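Side-chain contacts in beta-agarase D (Zobellia galactanivorans, PDB 4ASM), which cleaves the beta-1,4 linkages between beta-D-galactose and 3,6-anhydro-L-galactose in agarose at random points, with retention of the anomeric configuration: residues V302-F306 with N307-N311; S329-E333 with A334-P338. All blocks are in the same frame, centred on the assembly; numbering follows the deposited sequence.

Contact 1: V302-F306 with N307-N311; sequences VIDPF and NYLNN
Asp-304 reaches forward along its own loop and grips two backbone amides with one carboxylate. OD1 takes the N-H of Tyr-308 on its syn lone pair at 2.8 Å, while OD2 receives N of Leu-309 at 2.9 Å, again on the syn side but 24° out of the carboxylate plane. With CG swung opposite the backbone N (chi1 -175°), the group faces the returning chain. A leucine in place of Asp-304 would probably leave the amides of Tyr-308 and Leu-309 without acceptors and the loop freer to shift. Water 1 lies 2.8 Å from both Asp-304 OD2 and Asn-307 OD1 and accepts from Asn-311 N. The backbone beneath is a type I beta turn, Asp-304 to Asn-307, closed by N of Asn-307 on O of Asp-304 at 3.3 Å. It belongs to the loop between helix 291-297 and strand 320-326 of the GH16 catalytic domain; the Leu-309 side chain is about 9 Å from that of Glu-160, probably the nucleophile. Pro-305, whose fixed phi suits the turn, lays CG on one face of the Phe-306 ring. Phe-306 points the same way as Tyr-308, its CB 3.4 Å from Tyr-308 CE1, with the ring planes 44° apart. Tyr-308 and Leu-309 rest on Val-189 of strand 183-191.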
ATOM      1  N   VAL A 302     -10.121  -3.092 -14.667  1.00  6.61           N
ATOM      2  CA  VAL A 302      -9.827  -3.312 -13.251  1.00  7.17           C
ATOM      3  C   VAL A 302      -8.788  -2.300 -12.762  1.00  7.16           C
ATOM      4  O   VAL A 302      -8.430  -2.289 -11.591  1.00  6.25           O
ATOM      5  CB  VAL A 302      -9.354  -4.767 -12.957  1.00  5.91           C
ATOM      6  CG1 VAL A 302     -10.485  -5.759 -13.214  1.00  6.21           C
ATOM      7  CG2 VAL A 302      -8.109  -5.142 -13.751  1.00  6.90           C
ATOM      8  N   ILE A 303      -8.305  -1.457 -13.675  1.00  6.71           N
ATOM      9  CA  ILE A 303      -7.390  -0.358 -13.330  1.00  7.20           C
ATOM     10  C   ILE A 303      -8.175   0.927 -13.051  1.00  7.43           C
ATOM     11  O   ILE A 303      -8.068   1.503 -11.976  1.00  7.60           O
ATOM     12  CB  ILE A 303      -6.330  -0.104 -14.448  1.00  7.19           C
ATOM     13  CG1 ILE A 303      -5.503  -1.365 -14.769  1.00  9.89           C
ATOM     14  CG2 ILE A 303      -5.408   1.090 -14.084  1.00  7.90           C
ATOM     15  CD1 ILE A 303      -4.785  -2.016 -13.601  1.00 13.51           C
ATOM     16  N   ASP A 304      -8.995   1.338 -14.026  1.00  7.15           N
ATOM     17  CA  ASP A 304      -9.708   2.618 -13.990  1.00  8.02           C
ATOM     18  C   ASP A 304     -11.090   2.408 -14.641  1.00  7.93           C
ATOM     19  O   ASP A 304     -11.313   2.844 -15.783  1.00  8.20           O
ATOM     20  CB  ASP A 304      -8.878   3.649 -14.767  1.00  8.39           C
ATOM     21  CG  ASP A 304      -9.453   5.053 -14.708  1.00  8.48           C
ATOM     22  OD1 ASP A 304     -10.325   5.294 -13.860  1.00  8.41           O
ATOM     23  OD2 ASP A 304      -8.987   5.895 -15.519  1.00  9.60           O
ATOM     24  N   PRO A 305     -12.007   1.704 -13.948  1.00  8.32           N
ATOM     25  CA  PRO A 305     -13.297   1.349 -14.567  1.00  8.75           C
ATOM     26  C   PRO A 305     -14.133   2.556 -14.936  1.00  9.82           C
ATOM     27  O   PRO A 305     -14.972   2.449 -15.839  1.00 10.27           O
ATOM     28  CB  PRO A 305     -14.011   0.519 -13.474  1.00  8.34           C
ATOM     29  CG  PRO A 305     -13.316   0.867 -12.183  1.00  8.64           C
ATOM     30  CD  PRO A 305     -11.876   1.155 -12.590  1.00  8.36           C
ATOM     31  N   PHE A 306     -13.932   3.673 -14.234  1.00  9.25           N
ATOM     32  CA  PHE A 306     -14.748   4.891 -14.420  1.00  9.45           C
ATOM     33  C   PHE A 306     -14.034   6.037 -15.159  1.00 10.25           C
ATOM     34  O   PHE A 306     -14.541   7.159 -15.183  1.00 10.76           O
ATOM     35  CB  PHE A 306     -15.327   5.335 -13.080  1.00  9.98           C
ATOM     36  CG  PHE A 306     -15.943   4.215 -12.306  1.00  9.93           C
ATOM     37  CD1 PHE A 306     -16.930   3.422 -12.887  1.00 11.59           C
ATOM     38  CD2 PHE A 306     -15.526   3.918 -11.018  1.00 10.18           C
ATOM     39  CE1 PHE A 306     -17.503   2.347 -12.186  1.00 11.39           C
ATOM     40  CE2 PHE A 306     -16.099   2.846 -10.306  1.00 10.40           C
ATOM     41  CZ  PHE A 306     -17.105   2.076 -10.887  1.00  9.44           C
ATOM     42  N   ASN A 307     -12.880   5.737 -15.748  1.00 10.05           N
ATOM     43  CA  ASN A 307     -12.166   6.673 -16.619  1.00 10.09           C
ATOM     44  C   ASN A 307     -11.711   7.926 -15.893  1.00 10.65           C
ATOM     45  O   ASN A 307     -11.683   9.029 -16.471  1.00 10.63           O
ATOM     46  CB  ASN A 307     -13.031   7.042 -17.834  1.00 10.24           C
ATOM     47  CG  ASN A 307     -12.223   7.642 -18.953  1.00 12.16           C
ATOM     48  OD1 ASN A 307     -11.073   7.273 -19.173  1.00 12.33           O
ATOM     49  ND2 ASN A 307     -12.819   8.597 -19.674  1.00 16.31           N
ATOM     50  N   TYR A 308     -11.328   7.762 -14.628  1.00  9.51           N
ATOM     51  CA  TYR A 308     -10.881   8.904 -13.817  1.00  9.65           C
ATOM     52  C   TYR A 308      -9.631   9.565 -14.409  1.00 10.03           C
ATOM     53  O   TYR A 308      -9.438  10.787 -14.274  1.00 10.39           O
ATOM     54  CB  TYR A 308     -10.576   8.452 -12.383  1.00  9.34           C
ATOM     55  CG  TYR A 308     -11.783   8.102 -11.545  1.00  8.25           C
ATOM     56  CD1 TYR A 308     -13.090   8.285 -12.021  1.00  7.82           C
ATOM     57  CD2 TYR A 308     -11.619   7.551 -10.267  1.00  7.01           C
ATOM     58  CE1 TYR A 308     -14.197   7.933 -11.229  1.00  8.79           C
ATOM     59  CE2 TYR A 308     -12.682   7.205  -9.491  1.00  7.29           C
ATOM     60  CZ  TYR A 308     -13.988   7.391  -9.960  1.00  8.42           C
ATOM     61  OH  TYR A 308     -15.014   7.019  -9.133  1.00  9.90           O
ATOM     62  N   LEU A 309      -8.771   8.772 -15.042  1.00  9.85           N
ATOM     63  CA  LEU A 309      -7.494   9.269 -15.581  1.00 10.17           C
ATOM     64  C   LEU A 309      -7.643   9.875 -16.974  1.00 11.15           C
ATOM     65  O   LEU A 309      -6.722  10.562 -17.471  1.00 11.70           O
ATOM     66  CB  LEU A 309      -6.422   8.168 -15.601  1.00  9.90           C
ATOM     67  CG  LEU A 309      -6.124   7.495 -14.254  1.00  8.79           C
ATOM     68  CD1 LEU A 309      -5.021   6.473 -14.427  1.00  8.99           C
ATOM     69  CD2 LEU A 309      -5.755   8.544 -13.172  1.00  9.12           C
ATOM     70  N   ASN A 310      -8.781   9.583 -17.607  1.00 11.99           N
ATOM     71  CA  ASN A 310      -9.025   9.967 -19.003  1.00 13.32           C
ATOM     72  C   ASN A 310      -7.800   9.743 -19.900  1.00 13.16           C
ATOM     73  O   ASN A 310      -7.418  10.626 -20.686  1.00 14.25           O
ATOM     74  CB  ASN A 310      -9.499  11.426 -19.088  1.00 13.90           C
ATOM     75  CG  ASN A 310     -10.152  11.735 -20.420  1.00 16.18           C
ATOM     76  OD1 ASN A 310     -10.737  10.858 -21.053  1.00 18.40           O
ATOM     77  ND2 ASN A 310     -10.050  12.987 -20.853  1.00 19.66           N
ATOM     78  N   ASN A 311      -7.180   8.568 -19.794  1.00 13.25           N
ATOM     79  CA  ASN A 311      -5.898   8.335 -20.445  1.00 13.36           C
ATOM     80  C   ASN A 311      -5.769   6.962 -21.094  1.00 13.44           C
ATOM     81  O   ASN A 311      -4.657   6.509 -21.376  1.00 14.46           O
ATOM     82  CB  ASN A 311      -4.739   8.570 -19.442  1.00 13.19           C
ATOM     83  CG  ASN A 311      -4.522   7.398 -18.490  1.00 12.40           C
ATOM     84  OD1 ASN A 311      -5.373   6.510 -18.380  1.00 11.41           O
ATOM     85  ND2 ASN A 311      -3.401   7.403 -17.781  1.00 12.77           N
TER
HETATM   86  O   HOH W   1      -8.580   6.527 -18.168  1.00 10.46           O

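Contact 2: S329-E333 with A334-P338; sequences SWQAE and AYRSP
Arg-336 folds back over the last turn of helix 329-333 and meets Gln-331, the two side chains crossing at about a right angle. The Gln-331 amide lies at the edge of the guanidinium, their planes 35° apart. Arginine suits the place because its long chain, bent at chi3 (-66°), turns the guanidinium back along the helix: NH2 comes 3.3 Å from CE3 of Trp-330, and the methyl CB of Ala-334 sits 3.4 Å above one guanidinium face, toward its rim. Trp-330 itself packs edge-to-face with Phe-179 and Tyr-167, and its side chain lies about 6 Å from that of Glu-165, probably the proton donor.

The backbone beneath these side chains forms a Schellman motif. Tyr-335 leaves the helix with positive phi (64°), which lets N of Arg-336 reach back to O of Gln-331 at 2.9 Å and N of Tyr-335 to O of Ala-332 at 3.0 Å. One ring face of Tyr-335 lies over that same Ala-332 oxygen. Just beyond, in the loop, Ser-337 brings OG to 3.0 Å from CA of Ala-332, whose small side chain allows the hydroxyl so near the helix backbone; OG is hydrogen-bonded to Asp-327 and accepts a hydrogen bond from water 2.

Glu-333 runs out extended to bond Ser-108. Of the carbonyls ending the helix, that of Gln-331 is met by N of Arg-336, that of Ala-332 by N of Tyr-335 and by Arg-115, and that of Glu-333 by Arg-115, whose positive charge would probably offset the partial negative charge of the helix C-terminal end.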
ATOM      1  N   SER A 329      -9.973   6.975   7.941  1.00  5.51           N
ATOM      2  CA  SER A 329     -11.282   7.426   8.375  1.00  5.66           C
ATOM      3  C   SER A 329     -12.249   6.299   8.675  1.00  5.82           C
ATOM      4  O   SER A 329     -12.924   6.334   9.699  1.00  6.76           O
ATOM      5  CB  SER A 329     -11.903   8.363   7.335  1.00  6.80           C
ATOM      6  OG  SER A 329     -11.069   9.475   7.101  1.00  8.55           O
ATOM      7  N   TRP A 330     -12.328   5.308   7.785  1.00  5.91           N
ATOM      8  CA  TRP A 330     -13.307   4.215   7.970  1.00  6.36           C
ATOM      9  C   TRP A 330     -13.023   3.400   9.241  1.00  6.33           C
ATOM     10  O   TRP A 330     -13.951   3.032   9.989  1.00  7.38           O
ATOM     11  CB  TRP A 330     -13.390   3.321   6.706  1.00  6.80           C
ATOM     12  CG  TRP A 330     -12.161   2.460   6.466  1.00  7.83           C
ATOM     13  CD1 TRP A 330     -10.909   2.881   6.149  1.00 10.78           C
ATOM     14  CD2 TRP A 330     -12.091   1.034   6.567  1.00  8.35           C
ATOM     15  NE1 TRP A 330     -10.057   1.803   6.015  1.00 10.96           N
ATOM     16  CE2 TRP A 330     -10.761   0.656   6.275  1.00 11.04           C
ATOM     17  CE3 TRP A 330     -13.035   0.035   6.876  1.00  9.87           C
ATOM     18  CZ2 TRP A 330     -10.343  -0.678   6.284  1.00  9.40           C
ATOM     19  CZ3 TRP A 330     -12.621  -1.286   6.880  1.00 10.72           C
ATOM     20  CH2 TRP A 330     -11.280  -1.631   6.597  1.00 10.46           C
ATOM     21  N   GLN A 331     -11.743   3.133   9.499  1.00  5.52           N
ATOM     22  CA  GLN A 331     -11.365   2.416  10.703  1.00  6.12           C
ATOM     23  C   GLN A 331     -11.679   3.252  11.940  1.00  6.01           C
ATOM     24  O   GLN A 331     -12.235   2.739  12.914  1.00  6.78           O
ATOM     25  CB  GLN A 331      -9.866   2.070  10.656  1.00  6.07           C
ATOM     26  CG  GLN A 331      -9.476   0.947   9.681  1.00  6.32           C
ATOM     27  CD  GLN A 331      -9.851  -0.449  10.201  1.00  7.19           C
ATOM     28  OE1 GLN A 331      -8.992  -1.230  10.667  1.00 10.43           O
ATOM     29  NE2 GLN A 331     -11.110  -0.760  10.106  1.00  6.20           N
ATOM     30  N   ALA A 332     -11.317   4.533  11.910  1.00  5.66           N
ATOM     31  CA  ALA A 332     -11.495   5.414  13.061  1.00  5.86           C
ATOM     32  C   ALA A 332     -12.972   5.627  13.387  1.00  5.72           C
ATOM     33  O   ALA A 332     -13.363   5.602  14.564  1.00  5.69           O
ATOM     34  CB  ALA A 332     -10.780   6.734  12.821  1.00  6.36           C
ATOM     35  N   GLU A 333     -13.789   5.831  12.350  1.00  5.21           N
ATOM     36  CA  GLU A 333     -15.222   6.035  12.574  1.00  5.90           C
ATOM     37  C   GLU A 333     -15.836   4.820  13.282  1.00  5.95           C
ATOM     38  O   GLU A 333     -16.687   4.977  14.175  1.00  6.42           O
ATOM     39  CB  GLU A 333     -15.931   6.309  11.254  1.00  6.16           C
ATOM     40  CG  GLU A 333     -17.449   6.499  11.417  1.00  6.04           C
ATOM     41  CD  GLU A 333     -18.151   7.038  10.185  1.00  7.94           C
ATOM     42  OE1 GLU A 333     -17.476   7.477   9.240  1.00  8.90           O
ATOM     43  OE2 GLU A 333     -19.401   7.030  10.189  1.00 12.49           O
ATOM     44  N   ALA A 334     -15.383   3.630  12.875  1.00  6.11           N
ATOM     45  CA  ALA A 334     -15.885   2.364  13.406  1.00  6.78           C
ATOM     46  C   ALA A 334     -15.260   2.000  14.759  1.00  7.32           C
ATOM     47  O   ALA A 334     -15.597   0.951  15.327  1.00  8.22           O
ATOM     48  CB  ALA A 334     -15.623   1.241  12.396  1.00  6.70           C
ATOM     49  N   TYR A 335     -14.371   2.847  15.274  1.00  8.15           N
ATOM     50  CA  TYR A 335     -13.650   2.608  16.543  1.00  8.39           C
ATOM     51  C   TYR A 335     -12.736   1.393  16.462  1.00  9.39           C
ATOM     52  O   TYR A 335     -12.355   0.801  17.487  1.00  9.81           O
ATOM     53  CB  TYR A 335     -14.610   2.499  17.735  1.00  8.42           C
ATOM     54  CG  TYR A 335     -15.308   3.807  18.042  1.00  7.92           C
ATOM     55  CD1 TYR A 335     -14.652   4.806  18.770  1.00  9.21           C
ATOM     56  CD2 TYR A 335     -16.596   4.049  17.594  1.00  8.32           C
ATOM     57  CE1 TYR A 335     -15.279   5.997  19.048  1.00  9.04           C
ATOM     58  CE2 TYR A 335     -17.234   5.267  17.861  1.00  7.55           C
ATOM     59  CZ  TYR A 335     -16.568   6.228  18.588  1.00  9.26           C
ATOM     60  OH  TYR A 335     -17.197   7.440  18.869  1.00 12.15           O
ATOM     61  N   ARG A 336     -12.389   0.999  15.242  1.00  8.54           N
ATOM     62  CA  ARG A 336     -11.400  -0.062  15.094  1.00  9.79           C
ATOM     63  C   ARG A 336      -9.963   0.402  15.342  1.00 10.31           C
ATOM     64  O   ARG A 336      -9.112  -0.438  15.610  1.00 12.23           O
ATOM     65  CB  ARG A 336     -11.567  -0.848  13.788  1.00  8.97           C
ATOM     66  CG  ARG A 336     -12.805  -1.768  13.832  1.00  9.44           C
ATOM     67  CD  ARG A 336     -12.809  -2.769  12.675  1.00  9.57           C
ATOM     68  NE  ARG A 336     -12.975  -2.030  11.434  1.00 10.59           N
ATOM     69  CZ  ARG A 336     -14.149  -1.721  10.886  1.00 10.61           C
ATOM     70  NH1 ARG A 336     -15.305  -2.117  11.435  1.00 12.02           N
ATOM     71  NH2 ARG A 336     -14.161  -1.010   9.779  1.00 10.51           N
ATOM     72  N   SER A 337      -9.718   1.724  15.324  1.00 10.05           N
ATOM     73  CA  SER A 337      -8.414   2.339  15.684  1.00 10.89           C
ATOM     74  C   SER A 337      -7.962   1.931  17.065  1.00 10.67           C
ATOM     75  O   SER A 337      -8.801   1.596  17.900  1.00 10.59           O
ATOM     76  CB  SER A 337      -8.499   3.869  15.809  1.00 11.79           C
ATOM     77  OG  SER A 337      -9.227   4.515  14.806  1.00 15.67           O
ATOM     78  N   PRO A 338      -6.653   2.041  17.339  1.00 10.08           N
ATOM     79  CA  PRO A 338      -6.113   1.592  18.634  1.00 11.15           C
ATOM     80  C   PRO A 338      -6.765   2.225  19.848  1.00 10.97           C
ATOM     81  O   PRO A 338      -7.170   3.391  19.807  1.00 10.76           O
ATOM     82  CB  PRO A 338      -4.642   1.992  18.560  1.00 11.50           C
ATOM     83  CG  PRO A 338      -4.341   1.914  17.092  1.00 11.77           C
ATOM     84  CD  PRO A 338      -5.570   2.503  16.448  1.00 10.55           C
TER
HETATM   85  O   HOH W   2     -10.806   6.276  16.768  1.00 21.66           O

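Overall arrangement
From the N terminus, the chain reaches contact 1 first, in the loop between helix 291-297 and strand 320-326, where residues 302-311 turn back on themselves beside strand 183-191. It then runs through strand 320-326 and enters contact 2, where residues 329-338 end one short helix and lead toward helix 340-343 and the final strand 350-362. The two contacts stand in series, neither nesting nor crossing. The centres of contact 1 and contact 2 are about 29 Å apart, and the nearest atoms of contact 1 and contact 2 about 16 Å. Within the GH16 catalytic domain, contact 1 sets a loop against strands 183-191 and 197-199, and contact 2 sets a helix end against strands 102-106 and 112-125.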